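Hydroxyindole o-methyltransferase (Homo sapiens, PDB 4A6D) catalyses the last step of melatonin synthesis, transferring a methyl group from S-adenosylmethionine to the hydroxyl of N-acetylserotonin. Local coordinates at residues A[236-241]-A[262-267]. Residues are numbered along the deposited sequence; the frame is centred on the assembly and turned at random. Where two conformers were deposited one is given.
With ZN (zinc ion), chain B; SAM (S-adenosylmethionine), chain D.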
loop_
_atom_site.group_PDB
_atom_site.type_symbol
_atom_site.label_atom_id
_atom_site.label_comp_id
_atom_site.label_asym_id
_atom_site.label_seq_id
_atom_site.Cartn_x
_atom_site.Cartn_y
_atom_site.Cartn_z
ATOM N N ASP A 236 15.690 6.528 32.005
ATOM C CA ASP A 236 14.496 7.178 31.487
ATOM C C ASP A 236 14.772 8.689 31.345
ATOM O O ASP A 236 14.891 9.377 32.350
ATOM C CB ASP A 236 13.296 6.890 32.421
ATOM C CG ASP A 236 12.018 7.637 32.079
ATOM O OD1 ASP A 236 11.957 8.276 30.977
ATOM O OD2 ASP A 236 11.070 7.570 32.878
ATOM N N PHE A 237 14.813 9.209 30.118
ATOM C CA PHE A 237 15.101 10.639 29.943
ATOM C C PHE A 237 14.086 11.642 30.526
ATOM O O PHE A 237 14.414 12.822 30.713
ATOM C CB PHE A 237 15.617 11.001 28.549
ATOM C CG PHE A 237 14.796 10.582 27.352
ATOM C CD1 PHE A 237 13.404 10.703 27.360
ATOM C CD2 PHE A 237 15.413 10.155 26.185
ATOM C CE1 PHE A 237 12.653 10.398 26.224
ATOM C CE2 PHE A 237 14.654 9.807 25.063
ATOM C CZ PHE A 237 13.277 9.916 25.098
ATOM N N PHE A 238 12.902 11.143 30.920
ATOM C CA PHE A 238 11.865 11.962 31.556
ATOM C C PHE A 238 12.068 12.159 33.033
ATOM O O PHE A 238 11.445 13.053 33.592
ATOM C CB PHE A 238 10.449 11.415 31.281
ATOM C CG PHE A 238 10.013 11.614 29.854
ATOM C CD1 PHE A 238 9.849 12.893 29.332
ATOM C CD2 PHE A 238 9.811 10.527 29.017
ATOM C CE1 PHE A 238 9.496 13.079 27.994
ATOM C CE2 PHE A 238 9.423 10.710 27.687
ATOM C CZ PHE A 238 9.302 11.988 27.174
ATOM N N LYS A 239 12.933 11.358 33.685
ATOM C CA LYS A 239 13.107 11.506 35.127
ATOM C C LYS A 239 14.507 11.230 35.681
ATOM O O LYS A 239 14.836 11.738 36.758
ATOM C CB LYS A 239 12.035 10.711 35.890
ATOM C CG LYS A 239 11.704 9.351 35.276
ATOM C CD LYS A 239 10.490 8.700 35.909
ATOM C CE LYS A 239 9.188 9.012 35.207
ATOM N NZ LYS A 239 8.047 8.266 35.824
ATOM N N ASP A 240 15.330 10.437 34.967
ATOM C CA ASP A 240 16.678 10.096 35.441
ATOM C C ASP A 240 17.690 11.201 35.229
ATOM O O ASP A 240 17.417 12.065 34.411
ATOM C CB ASP A 240 17.151 8.827 34.740
ATOM C CG ASP A 240 16.452 7.575 35.216
ATOM O OD1 ASP A 240 15.762 7.639 36.257
ATOM O OD2 ASP A 240 16.676 6.518 34.617
ATOM N N PRO A 241 18.863 11.255 35.926
ATOM C CA PRO A 241 19.835 12.321 35.584
ATOM C C PRO A 241 20.425 12.007 34.203
ATOM O O PRO A 241 20.636 10.824 33.866
ATOM C CB PRO A 241 20.873 12.257 36.706
ATOM C CG PRO A 241 20.775 10.864 37.237
ATOM C CD PRO A 241 19.400 10.334 36.954
ATOM N N CYS A 262 7.051 16.778 24.928
ATOM C CA CYS A 262 8.249 17.359 24.290
ATOM C C CYS A 262 8.793 18.452 25.150
ATOM O O CYS A 262 9.985 18.447 25.431
ATOM C CB CYS A 262 7.944 17.878 22.886
ATOM S SG CYS A 262 7.674 16.576 21.663
ATOM N N SER A 263 7.917 19.386 25.595
ATOM C CA SER A 263 8.295 20.533 26.442
ATOM C C SER A 263 8.960 20.089 27.716
ATOM O O SER A 263 9.983 20.661 28.069
ATOM C CB SER A 263 7.104 21.440 26.733
ATOM O OG SER A 263 6.731 22.132 25.547
ATOM N N HIS A 264 8.434 19.032 28.365
ATOM C CA HIS A 264 9.000 18.483 29.598
ATOM C C HIS A 264 10.450 18.010 29.397
ATOM O O HIS A 264 11.334 18.414 30.156
ATOM C CB HIS A 264 8.093 17.374 30.166
ATOM C CG HIS A 264 8.628 16.689 31.389
ATOM N ND1 HIS A 264 8.723 15.310 31.456
ATOM C CD2 HIS A 264 9.068 17.211 32.558
ATOM C CE1 HIS A 264 9.226 15.040 32.647
ATOM N NE2 HIS A 264 9.449 16.151 33.346
ATOM N N LEU A 265 10.689 17.196 28.353
ATOM C CA LEU A 265 12.017 16.667 28.032
ATOM C C LEU A 265 12.981 17.819 27.657
ATOM O O LEU A 265 14.114 17.839 28.145
ATOM C CB LEU A 265 11.947 15.606 26.897
ATOM C CG LEU A 265 13.316 15.105 26.390
ATOM C CD1 LEU A 265 14.129 14.393 27.521
ATOM C CD2 LEU A 265 13.164 14.238 25.190
ATOM N N LEU A 266 12.514 18.781 26.813
ATOM C CA LEU A 266 13.328 19.901 26.425
ATOM C C LEU A 266 13.778 20.734 27.617
ATOM O O LEU A 266 14.939 21.141 27.654
ATOM C CB LEU A 266 12.668 20.756 25.345
ATOM C CG LEU A 266 12.506 20.100 23.947
ATOM C CD1 LEU A 266 11.800 21.021 23.026
ATOM C CD2 LEU A 266 13.838 19.705 23.357
ATOM N N GLU A 267 12.879 20.911 28.616
ATOM C CA GLU A 267 13.111 21.652 29.854
ATOM C C GLU A 267 14.215 20.991 30.699
ATOM O O GLU A 267 15.137 21.671 31.153
ATOM C CB GLU A 267 11.803 21.798 30.657
ATOM C CG GLU A 267 10.862 22.892 30.161
ATOM C CD GLU A 267 11.188 24.343 30.500
ATOM O OE1 GLU A 267 12.288 24.621 31.034
ATOM O OE2 GLU A 267 10.324 25.210 30.232
HETATM ZN ZN ZN B . 12.917 25.972 32.600
HETATM N N SAM D . 17.456 7.933 17.804
HETATM C CA SAM D . 17.225 6.640 17.124
HETATM C C SAM D . 17.099 6.666 15.586
HETATM O O SAM D . 16.691 7.684 15.066
HETATM O OXT SAM D . 17.395 5.681 14.836
HETATM C CB SAM D . 16.041 5.999 17.803
HETATM C CG SAM D . 14.711 6.710 17.523
HETATM S SD SAM D . 13.378 5.741 18.316
HETATM C CE SAM D . 11.980 6.393 17.498
HETATM C "C5'" SAM D . 13.084 6.618 19.887
HETATM C "C4'" SAM D . 14.129 6.064 20.866
HETATM O "O4'" SAM D . 13.820 6.669 22.109
HETATM C "C3'" SAM D . 14.012 4.503 21.062
HETATM O "O3'" SAM D . 15.291 3.863 20.919
HETATM C "C2'" SAM D . 13.383 4.394 22.490
HETATM O "O2'" SAM D . 13.692 3.235 23.266
HETATM C "C1'" SAM D . 13.944 5.666 23.150
HETATM N N9 SAM D . 13.158 6.092 24.327
HETATM C C8 SAM D . 11.771 6.190 24.407
HETATM N N7 SAM D . 11.423 6.607 25.587
HETATM C C5 SAM D . 12.558 6.751 26.378
HETATM C C6 SAM D . 12.827 7.132 27.706
HETATM N N6 SAM D . 11.798 7.528 28.493
HETATM N N1 SAM D . 14.135 7.199 28.144
HETATM C C2 SAM D . 15.155 6.807 27.368
HETATM N N3 SAM D . 14.925 6.428 26.102
HETATM C C4 SAM D . 13.692 6.439 25.557
HETATM O O HOH W 1 13.061 27.480 34.205
#
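Phe238 and Leu265 bring the two backbones closest, their CA atoms 5.9 Å apart, where the turn 236-241 that follows strand 230-234 packs against helix 259-272 in the Rossmann-like domain of a class I methyltransferase. No hydrogen bond joins the segments; the turn is shaped from within, Asp236 O accepting from both Lys239 N and Asp240 N. Asp suits its place because one carboxylate oxygen does two jobs: OD1 of Asp236 receives Phe238 N, closing an Asx turn, and takes the adenine N6 of S-adenosylmethionine at 2.6 Å. Backbone Phe237 N donates to adenine N1, so the turn reads the base edge. The Phe237 ring, its CG lodged between backbone N and carbonyl carbon (chi1 54°), lies flat over the adenine, while Leu265 CD2 covers its other face, 4.2 Å from the centroid, in a CH-pi contact. Leucine suits this buried spot because its branch splits the work: Leu265 CD1 meets Phe237 CD1 at 3.8 Å, while CD2 takes the ring face. Were this ring cut back to an alanine, the adenine would probably lose its stacking partner and a gap would open towards Leu265 CD2, though the edge bonds could still form. Nearer solvent, in one of two conformers, the His264 ring lies rim to rim with Phe238. Phe238 CE1 rests 3.7 Å from Leu265 CB.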